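Local coordinates for protein xyloglucan-specific endo-beta-1,4-glucanase (Uncultured bacterium, PDB 4W88) that probably hydrolyses internal beta-1,4-glucosidic linkages of xyloglucan, as a glycoside hydrolase family 5 enzyme with a TIM-barrel fold, at residues F6-N11 with G95-L100; E122-I127 with N171-A176; Y228-V233 with S239-S244. The protein carries 1 engineered substitution. One frame throughout, in Å; residues are numbered along the deposited sequence.

Contact 1 (F6-N11 with G95-L100); sequences FDILSN and GMYIIL
Y97 meets I8 and N11 with the outer half of its ring, a good example of how one aromatic side chain can bridge the gap between a barrel strand and a helix lying below it. Its CB already points toward the segment F6-N11. CG stands anti to the carbonyl carbon (chi1 -66°), which carries the ring out from the strand, and the first close contacts come at the CE carbons. On one branch, CE1 comes to 3.5 Å from CB of N11. On the other, CE2 meets two parts of I8, its carbonyl O at 3.8 Å and its methyl CG2 at 4.0 Å. CZ and finally OH press on N11, with Y97 OH only 3.1 Å from N11 CB, a tight polar-to-carbon contact. Although N11 ND2 is also near the hydroxyl, the angle is too poor for a hydrogen bond; the amide NH2 turns back to I8 O instead, at 3.2 Å and 146°. That carbonyl also accepts from the backbone N of N11, and both donors approach from the same face of its plane. The bond from ND2 helps to fix the N11 amide, whose plane lies within 3° of parallel to the Y97 ring. Y97 lies at the start of strand 97-101, which runs between strands 57-60 and 142-145, its backbone bonded to N56 and I58. Helix 3-9 thus packs beneath the N-terminal end of these strands, where L9 touches M143 and the carbonyl of N11 is held by N56.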
loop_
_atom_site.group_PDB
_atom_site.type_symbol
_atom_site.label_atom_id
_atom_site.label_comp_id
_atom_site.label_asym_id
_atom_site.label_seq_id
_atom_site.Cartn_x
_atom_site.Cartn_y
_atom_site.Cartn_z
ATOM N N PHE A 6 -0.866 1.588 -17.401
ATOM C CA PHE A 6 0.296 2.509 -17.467
ATOM C C PHE A 6 -0.161 3.955 -17.653
ATOM O O PHE A 6 0.340 4.861 -16.975
ATOM C CB PHE A 6 1.268 2.093 -18.565
ATOM C CG PHE A 6 2.092 0.870 -18.244
ATOM C CD1 PHE A 6 3.079 0.887 -17.284
ATOM C CD2 PHE A 6 1.915 -0.315 -18.960
ATOM C CE1 PHE A 6 3.850 -0.242 -17.026
ATOM C CE2 PHE A 6 2.667 -1.450 -18.677
ATOM C CZ PHE A 6 3.669 -1.417 -17.746
ATOM N N ASP A 7 -1.165 4.180 -18.496
ATOM C CA ASP A 7 -1.647 5.547 -18.675
ATOM C C ASP A 7 -2.243 6.133 -17.453
ATOM O O ASP A 7 -1.925 7.259 -17.125
ATOM C CB ASP A 7 -2.695 5.618 -19.778
ATOM C CG ASP A 7 -2.094 5.393 -21.101
ATOM O OD1 ASP A 7 -0.834 5.392 -21.317
ATOM O OD2 ASP A 7 -2.926 5.318 -22.036
ATOM N N ILE A 8 -3.066 5.352 -16.751
ATOM C CA ILE A 8 -3.634 5.832 -15.490
ATOM C C ILE A 8 -2.537 6.180 -14.494
ATOM O O ILE A 8 -2.521 7.293 -13.971
ATOM C CB ILE A 8 -4.625 4.817 -14.896
ATOM C CG1 ILE A 8 -5.880 4.786 -15.769
ATOM C CG2 ILE A 8 -5.001 5.168 -13.496
ATOM C CD1 ILE A 8 -6.780 3.592 -15.537
ATOM N N LEU A 9 -1.603 5.251 -14.258
ATOM C CA LEU A 9 -0.559 5.485 -13.265
ATOM C C LEU A 9 0.331 6.684 -13.647
ATOM O O LEU A 9 0.870 7.326 -12.743
ATOM C CB LEU A 9 0.302 4.243 -13.125
ATOM C CG LEU A 9 -0.412 3.017 -12.536
ATOM C CD1 LEU A 9 0.441 1.756 -12.661
ATOM C CD2 LEU A 9 -0.801 3.257 -11.064
ATOM N N SER A 10 0.533 6.965 -14.938
ATOM C CA SER A 10 1.395 8.067 -15.342
ATOM C C SER A 10 0.914 9.426 -14.870
ATOM O O SER A 10 1.670 10.377 -14.879
ATOM C CB SER A 10 1.557 8.110 -16.869
ATOM O OG SER A 10 0.377 8.551 -17.544
ATOM N N ASN A 11 -0.358 9.516 -14.484
ATOM C CA ASN A 11 -0.934 10.756 -13.955
ATOM C C ASN A 11 -0.501 11.073 -12.525
ATOM O O ASN A 11 -0.744 12.184 -12.048
ATOM C CB ASN A 11 -2.470 10.715 -14.066
ATOM C CG ASN A 11 -2.920 10.742 -15.465
ATOM O OD1 ASN A 11 -2.731 11.757 -16.143
ATOM N ND2 ASN A 11 -3.365 9.610 -15.981
ATOM N N GLY A 95 -10.116 15.192 -6.797
ATOM C CA GLY A 95 -9.662 14.631 -8.083
ATOM C C GLY A 95 -8.419 13.776 -8.017
ATOM O O GLY A 95 -7.645 13.636 -9.004
HETATM N N MSE A 96 -8.225 13.182 -6.856
HETATM C CA MSE A 96 -7.004 12.399 -6.557
HETATM C C MSE A 96 -7.103 10.973 -7.083
HETATM O O MSE A 96 -8.204 10.440 -7.289
HETATM C CB MSE A 96 -6.764 12.362 -5.051
HETATM C CG MSE A 96 -6.464 13.735 -4.498
HETATM SE SE MSE A 96 -6.286 13.699 -2.550
HETATM C CE MSE A 96 -4.458 13.110 -2.410
ATOM N N TYR A 97 -5.915 10.389 -7.357
ATOM C CA TYR A 97 -5.761 8.955 -7.555
ATOM C C TYR A 97 -5.784 8.316 -6.175
ATOM O O TYR A 97 -5.185 8.847 -5.228
ATOM C CB TYR A 97 -4.490 8.655 -8.370
ATOM C CG TYR A 97 -4.635 9.208 -9.778
ATOM C CD1 TYR A 97 -4.372 10.577 -10.086
ATOM C CD2 TYR A 97 -5.176 8.420 -10.748
ATOM C CE1 TYR A 97 -4.660 11.066 -11.340
ATOM C CE2 TYR A 97 -5.414 8.880 -12.017
ATOM C CZ TYR A 97 -5.177 10.184 -12.310
ATOM O OH TYR A 97 -5.522 10.593 -13.588
ATOM N N ILE A 98 -6.398 7.143 -6.079
ATOM C CA ILE A 98 -6.700 6.558 -4.787
ATOM C C ILE A 98 -6.408 5.066 -4.797
ATOM O O ILE A 98 -6.829 4.384 -5.758
ATOM C CB ILE A 98 -8.181 6.756 -4.390
ATOM C CG1 ILE A 98 -8.563 8.225 -4.524
ATOM C CG2 ILE A 98 -8.429 6.237 -2.968
ATOM C CD1 ILE A 98 -10.063 8.488 -4.538
ATOM N N ILE A 99 -5.834 4.568 -3.732
ATOM C CA ILE A 99 -5.812 3.140 -3.498
ATOM C C ILE A 99 -6.512 2.833 -2.217
ATOM O O ILE A 99 -6.160 3.350 -1.190
ATOM C CB ILE A 99 -4.380 2.551 -3.462
ATOM C CG1 ILE A 99 -3.648 2.768 -4.792
ATOM C CG2 ILE A 99 -4.388 1.109 -2.992
ATOM C CD1 ILE A 99 -2.154 2.382 -4.700
ATOM N N LEU A 100 -7.498 1.950 -2.318
ATOM C CA LEU A 100 -8.165 1.331 -1.165
ATOM C C LEU A 100 -7.639 -0.111 -0.998
ATOM O O LEU A 100 -7.707 -0.894 -1.947
ATOM C CB LEU A 100 -9.659 1.222 -1.403
ATOM C CG LEU A 100 -10.491 0.597 -0.303
ATOM C CD1 LEU A 100 -10.399 1.352 1.015
ATOM C CD2 LEU A 100 -11.936 0.446 -0.821
#

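Contact 2 (E122-I127 with N171-A176); sequences EELAAI and NAMNKA
The 2.9 Å bond from A126 N to E122 O belongs to the helical turn that presents L124 and A125 to M173 and A176, and it illustrates how polar backbone bonds stay within each helix while the side chains that meet are apolar. L124 does most of the reaching. With CG anti to the backbone N (chi1 -173°), it extends CD2 to the neighbouring helix, where this methyl lies 3.4 Å from M173 O and 4.1 Å from M173 CB. The selenomethionine M173 crosses it at a slant and touches it through CB, while the bend at chi3 (80°) only turns the end of the chain back toward the segment E122-I127. The small alanines beside this pair probably allow the close backbone approach: the CA atoms of A125 and A176 are 5.8 Å apart, and A125 CB comes to 4.2 Å from A176 O. The same seam continues along both helices, with L124 touching F177, A125 touching A180, and M173 reaching L120 and C121. N174 turns inward from the second helix to the carbonyl of C196 on strand 193-196. Helices 117-134 and 164-182, joined through the parallel strand 142-145, are neighbours in the outer helical layer of a (beta/alpha)8 barrel.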
loop_
_atom_site.group_PDB
_atom_site.type_symbol
_atom_site.label_atom_id
_atom_site.label_comp_id
_atom_site.label_asym_id
_atom_site.label_seq_id
_atom_site.Cartn_x
_atom_site.Cartn_y
_atom_site.Cartn_z
ATOM N N GLU A 122 -12.358 -17.517 0.340
ATOM C CA GLU A 122 -13.755 -17.212 0.465
ATOM C C GLU A 122 -13.959 -15.930 1.294
ATOM O O GLU A 122 -14.808 -15.053 0.926
ATOM C CB GLU A 122 -14.528 -18.387 1.079
ATOM C CG GLU A 122 -14.602 -19.530 0.097
ATOM C CD GLU A 122 -15.109 -20.825 0.670
ATOM O OE1 GLU A 122 -15.826 -20.853 1.683
ATOM O OE2 GLU A 122 -14.852 -21.837 -0.063
ATOM N N GLU A 123 -13.173 -15.812 2.364
ATOM C CA GLU A 123 -13.274 -14.597 3.196
ATOM C C GLU A 123 -12.825 -13.351 2.368
ATOM O O GLU A 123 -13.497 -12.322 2.378
ATOM C CB GLU A 123 -12.537 -14.684 4.531
ATOM C CG GLU A 123 -12.673 -13.394 5.307
ATOM C CD GLU A 123 -12.460 -13.467 6.822
ATOM O OE1 GLU A 123 -12.719 -12.443 7.502
ATOM O OE2 GLU A 123 -12.065 -14.543 7.312
ATOM N N LEU A 124 -11.681 -13.454 1.708
ATOM C CA LEU A 124 -11.188 -12.330 0.888
ATOM C C LEU A 124 -12.212 -11.895 -0.162
ATOM O O LEU A 124 -12.475 -10.705 -0.345
ATOM C CB LEU A 124 -9.874 -12.709 0.218
ATOM C CG LEU A 124 -9.119 -11.608 -0.548
ATOM C CD1 LEU A 124 -8.677 -10.480 0.360
ATOM C CD2 LEU A 124 -7.927 -12.112 -1.316
ATOM N N ALA A 125 -12.783 -12.876 -0.845
ATOM C CA ALA A 125 -13.768 -12.605 -1.885
ATOM C C ALA A 125 -15.041 -11.980 -1.289
ATOM O O ALA A 125 -15.642 -11.085 -1.911
ATOM C CB ALA A 125 -14.098 -13.886 -2.646
ATOM N N ALA A 126 -15.508 -12.494 -0.153
ATOM C CA ALA A 126 -16.654 -11.928 0.465
ATOM C C ALA A 126 -16.527 -10.453 0.859
ATOM O O ALA A 126 -17.493 -9.656 0.717
ATOM C CB ALA A 126 -17.096 -12.759 1.646
ATOM N N ILE A 127 -15.317 -10.063 1.327
ATOM C CA ILE A 127 -15.075 -8.700 1.749
ATOM C C ILE A 127 -15.053 -7.873 0.434
ATOM O O ILE A 127 -15.677 -6.801 0.379
ATOM C CB ILE A 127 -13.756 -8.622 2.502
ATOM C CG1 ILE A 127 -13.851 -9.335 3.894
ATOM C CG2 ILE A 127 -13.306 -7.160 2.701
ATOM C CD1 ILE A 127 -12.497 -9.574 4.532
ATOM N N ASN A 171 -0.949 -16.719 -4.981
ATOM C CA ASN A 171 -1.498 -16.669 -6.346
ATOM C C ASN A 171 -3.025 -16.973 -6.406
ATOM O O ASN A 171 -3.755 -16.288 -7.146
ATOM C CB ASN A 171 -0.749 -17.568 -7.371
ATOM C CG ASN A 171 0.675 -17.145 -7.572
ATOM O OD1 ASN A 171 1.019 -15.966 -7.515
ATOM N ND2 ASN A 171 1.544 -18.128 -7.745
ATOM N N ALA A 172 -3.463 -17.977 -5.644
ATOM C CA ALA A 172 -4.875 -18.308 -5.561
ATOM C C ALA A 172 -5.692 -17.157 -4.962
ATOM O O ALA A 172 -6.741 -16.812 -5.435
ATOM C CB ALA A 172 -5.066 -19.562 -4.722
HETATM N N MSE A 173 -5.140 -16.506 -3.959
HETATM C CA MSE A 173 -5.827 -15.405 -3.255
HETATM C C MSE A 173 -5.939 -14.198 -4.202
HETATM O O MSE A 173 -6.967 -13.537 -4.232
HETATM C CB MSE A 173 -5.174 -15.028 -1.891
HETATM C CG MSE A 173 -5.394 -16.201 -0.931
HETATM SE SE MSE A 173 -4.654 -15.798 0.845
HETATM C CE MSE A 173 -6.124 -14.673 1.527
ATOM N N ASN A 174 -4.858 -13.876 -4.922
ATOM C CA ASN A 174 -4.875 -12.757 -5.911
ATOM C C ASN A 174 -6.038 -13.010 -6.905
ATOM O O ASN A 174 -6.772 -12.089 -7.272
ATOM C CB ASN A 174 -3.535 -12.618 -6.657
ATOM C CG ASN A 174 -2.470 -11.918 -5.836
ATOM O OD1 ASN A 174 -2.774 -11.100 -4.933
ATOM N ND2 ASN A 174 -1.212 -12.233 -6.130
ATOM N N LYS A 175 -6.163 -14.259 -7.380
ATOM C CA LYS A 175 -7.222 -14.617 -8.341
ATOM C C LYS A 175 -8.586 -14.458 -7.753
ATOM O O LYS A 175 -9.504 -14.023 -8.436
ATOM C CB LYS A 175 -7.130 -16.069 -8.897
ATOM C CG LYS A 175 -5.885 -16.379 -9.532
ATOM C CD LYS A 175 -6.011 -17.592 -10.440
ATOM C CE LYS A 175 -4.729 -18.371 -10.274
ATOM N NZ LYS A 175 -4.487 -19.397 -11.315
ATOM N N ALA A 176 -8.721 -14.812 -6.486
ATOM C CA ALA A 176 -10.016 -14.761 -5.814
ATOM C C ALA A 176 -10.493 -13.301 -5.712
ATOM O O ALA A 176 -11.649 -12.980 -5.880
ATOM C CB ALA A 176 -9.915 -15.360 -4.458
#

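Contact 3 (Y228-V233 with S239-S244); sequences YFFTYV and SVWNGS. With BGC (beta-D-glucopyranose), chain C; BGC (beta-D-glucopyranose), chain B.
F230 and W241 form an edge-to-face aromatic pair within the long connection between barrel strand 218-223 and helix 246-261, an active-site loop of the TIM barrel whose short helix 228-231 lines the glycan pocket. The edge of W241 is directed at the face of F230, the six-membered rings having centroids 5.1 Å apart and planes at 58°; W241 CE3 comes closest, 3.8 Å from F230 CG. Both side chains have CG anti to the backbone N (chi1 179° in F230), extending them toward each other. W286 meets both rings and enlarges the aromatic cluster, while the indole NE1 is taken by D289. On the pocket side, Y228 lies with one ring face against the glucose of chain C, its CE1 3.6 Å from the sugar O4 and its CE2 3.7 Å from C1. With an alanine in place of Y228, the glucose of chain C would probably lose this ring face, leaving a gap beside its C1 and C3. Y232 serves the glucose of chain B, with OH 3.0 Å from the sugar O3. Farther along the loop, N242 OD1 accepts from S244 N, forming an Asx turn, and also from S244 OG. At the rim of the F230 ring, CE1 lies 3.5 Å from S239 O, which approaches near the ring plane; the hydrogen bond of this oxygen is with N279 ND2.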
loop_
_atom_site.group_PDB
_atom_site.type_symbol
_atom_site.label_atom_id
_atom_site.label_comp_id
_atom_site.label_asym_id
_atom_site.label_seq_id
_atom_site.Cartn_x
_atom_site.Cartn_y
_atom_site.Cartn_z
ATOM N N TYR A 228 16.821 -1.564 4.308
ATOM C CA TYR A 228 16.205 -1.685 5.587
ATOM C C TYR A 228 16.990 -1.016 6.687
ATOM O O TYR A 228 16.455 -0.325 7.547
ATOM C CB TYR A 228 15.984 -3.177 5.885
ATOM C CG TYR A 228 15.453 -3.451 7.258
ATOM C CD1 TYR A 228 14.147 -3.221 7.555
ATOM C CD2 TYR A 228 16.254 -3.976 8.257
ATOM C CE1 TYR A 228 13.640 -3.434 8.810
ATOM C CE2 TYR A 228 15.743 -4.222 9.500
ATOM C CZ TYR A 228 14.433 -3.928 9.767
ATOM O OH TYR A 228 13.871 -4.192 10.974
ATOM N N PHE A 229 18.293 -1.190 6.642
ATOM C CA PHE A 229 19.144 -0.596 7.719
ATOM C C PHE A 229 19.240 0.923 7.708
ATOM O O PHE A 229 19.617 1.543 8.739
ATOM C CB PHE A 229 20.524 -1.216 7.714
ATOM C CG PHE A 229 20.573 -2.602 8.330
ATOM C CD1 PHE A 229 19.720 -2.960 9.365
ATOM C CD2 PHE A 229 21.531 -3.498 7.946
ATOM C CE1 PHE A 229 19.760 -4.223 9.937
ATOM C CE2 PHE A 229 21.598 -4.759 8.540
ATOM C CZ PHE A 229 20.708 -5.109 9.543
ATOM N N PHE A 230 18.914 1.535 6.574
ATOM C CA PHE A 230 18.784 2.982 6.545
ATOM C C PHE A 230 17.397 3.446 6.988
ATOM O O PHE A 230 17.259 4.443 7.696
ATOM C CB PHE A 230 19.087 3.525 5.157
ATOM C CG PHE A 230 18.946 5.010 5.085
ATOM C CD1 PHE A 230 19.858 5.836 5.725
ATOM C CD2 PHE A 230 17.923 5.585 4.405
ATOM C CE1 PHE A 230 19.691 7.220 5.687
ATOM C CE2 PHE A 230 17.765 6.953 4.372
ATOM C CZ PHE A 230 18.633 7.764 5.024
ATOM N N THR A 231 16.354 2.741 6.514
ATOM C CA THR A 231 14.991 3.238 6.672
ATOM C C THR A 231 14.348 2.914 8.018
ATOM O O THR A 231 13.423 3.624 8.502
ATOM C CB THR A 231 14.066 2.673 5.546
ATOM O OG1 THR A 231 14.155 1.251 5.561
ATOM C CG2 THR A 231 14.542 3.161 4.177
ATOM N N TYR A 232 14.833 1.810 8.608
ATOM C CA TYR A 232 14.375 1.321 9.948
ATOM C C TYR A 232 15.444 1.428 11.032
ATOM O O TYR A 232 16.581 1.669 10.739
ATOM C CB TYR A 232 13.863 -0.137 9.847
ATOM C CG TYR A 232 12.414 -0.262 9.301
ATOM C CD1 TYR A 232 12.130 0.027 7.940
ATOM C CD2 TYR A 232 11.365 -0.607 10.146
ATOM C CE1 TYR A 232 10.809 -0.064 7.478
ATOM C CE2 TYR A 232 10.071 -0.695 9.692
ATOM C CZ TYR A 232 9.821 -0.422 8.394
ATOM O OH TYR A 232 8.509 -0.526 7.969
ATOM N N VAL A 233 15.032 1.332 12.270
ATOM C CA VAL A 233 15.940 1.265 13.411
ATOM C C VAL A 233 16.067 -0.203 13.840
ATOM O O VAL A 233 15.048 -0.856 14.040
ATOM C CB VAL A 233 15.444 2.092 14.593
ATOM C CG1 VAL A 233 16.464 2.033 15.762
ATOM C CG2 VAL A 233 15.214 3.508 14.160
ATOM N N SER A 239 22.157 6.051 9.921
ATOM C CA SER A 239 21.460 7.225 9.501
ATOM C C SER A 239 22.115 8.050 8.437
ATOM O O SER A 239 21.571 9.092 8.045
ATOM C CB SER A 239 21.190 8.084 10.699
ATOM O OG SER A 239 22.407 8.669 11.216
ATOM N N VAL A 240 23.296 7.636 7.989
ATOM C CA VAL A 240 24.027 8.362 6.981
ATOM C C VAL A 240 23.729 7.802 5.608
ATOM O O VAL A 240 23.704 6.619 5.404
ATOM C CB VAL A 240 25.535 8.259 7.268
ATOM C CG1 VAL A 240 26.371 8.911 6.167
ATOM C CG2 VAL A 240 25.839 8.804 8.643
ATOM N N TRP A 241 23.576 8.686 4.638
ATOM C CA TRP A 241 23.384 8.298 3.259
ATOM C C TRP A 241 24.366 9.016 2.392
ATOM O O TRP A 241 24.202 10.234 2.089
ATOM C CB TRP A 241 21.932 8.507 2.768
ATOM C CG TRP A 241 21.737 7.838 1.468
ATOM C CD1 TRP A 241 21.889 8.375 0.220
ATOM C CD2 TRP A 241 21.510 6.449 1.279
ATOM N NE1 TRP A 241 21.730 7.394 -0.748
ATOM C CE2 TRP A 241 21.470 6.207 -0.114
ATOM C CE3 TRP A 241 21.330 5.383 2.161
ATOM C CZ2 TRP A 241 21.259 4.963 -0.635
ATOM C CZ3 TRP A 241 21.057 4.143 1.630
ATOM C CH2 TRP A 241 21.075 3.925 0.256
ATOM N N ASN A 242 25.426 8.292 1.999
ATOM C CA ASN A 242 26.359 8.865 1.069
ATOM C C ASN A 242 26.405 8.234 -0.292
ATOM O O ASN A 242 27.260 8.602 -1.057
ATOM C CB ASN A 242 27.778 8.840 1.673
ATOM C CG ASN A 242 28.340 7.421 1.774
ATOM O OD1 ASN A 242 27.739 6.460 1.346
ATOM N ND2 ASN A 242 29.534 7.309 2.309
ATOM N N GLY A 243 25.495 7.337 -0.621
ATOM C CA GLY A 243 25.524 6.711 -1.909
ATOM C C GLY A 243 26.097 5.348 -1.936
ATOM O O GLY A 243 25.833 4.601 -2.897
ATOM N N SER A 244 26.896 5.021 -0.920
ATOM C CA SER A 244 27.649 3.779 -0.933
ATOM C C SER A 244 26.766 2.531 -0.924
ATOM O O SER A 244 27.187 1.484 -1.395
ATOM C CB SER A 244 28.634 3.716 0.244
ATOM O OG SER A 244 27.962 3.521 1.460
HETATM C C2 BGC C . 13.793 -7.818 7.912
HETATM C C3 BGC C . 12.997 -6.689 7.183
HETATM C C4 BGC C . 11.650 -6.792 7.862
HETATM C C5 BGC C . 12.038 -7.111 9.329
HETATM C C6 BGC C . 10.889 -7.612 10.212
HETATM C C1 BGC C . 14.329 -7.624 9.354
HETATM O O1 BGC C . 15.376 -8.470 10.095
HETATM O O2 BGC C . 14.954 -7.923 7.232
HETATM O O3 BGC C . 13.013 -6.852 5.768
HETATM O O4 BGC C . 10.936 -5.691 8.332
HETATM O O5 BGC C . 13.082 -7.974 9.815
HETATM O O6 BGC C . 10.641 -6.614 11.234
HETATM C C2 BGC B . 8.774 -4.386 8.413
HETATM C C3 BGC B . 7.434 -3.995 7.770
HETATM C C4 BGC B . 7.614 -3.474 6.384
HETATM C C5 BGC B . 8.584 -4.604 5.848
HETATM C C6 BGC B . 8.855 -4.149 4.466
HETATM C C1 BGC B . 9.565 -5.528 7.882
HETATM O O2 BGC B . 8.375 -4.948 9.575
HETATM O O3 BGC B . 6.899 -2.989 8.595
HETATM O O4 BGC B . 6.299 -2.942 5.835
HETATM O O5 BGC B . 9.801 -4.960 6.710
HETATM O O6 BGC B . 9.503 -5.045 3.600
#

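From the N terminus, the chain first closes a long loop at contact 1, where 83 residues separate the segments F6-N11 and G95-L100, on helix 3-9 and barrel strand 97-101. That strand leads on to helix 117-134, where contact 2 opens; it closes on helix 164-182 after a shorter excursion through strand 142-145. Contact 3 spans a mere five residues inside one connection. The three follow in series, so none nests in or crosses another. Together they illustrate three levels of a barrel: the N-terminal end of the strands, the surrounding helices and a substrate-binding loop. Contacts 2 and 3 lie on opposite sides of the chain's centre, their own centres 36 Å apart.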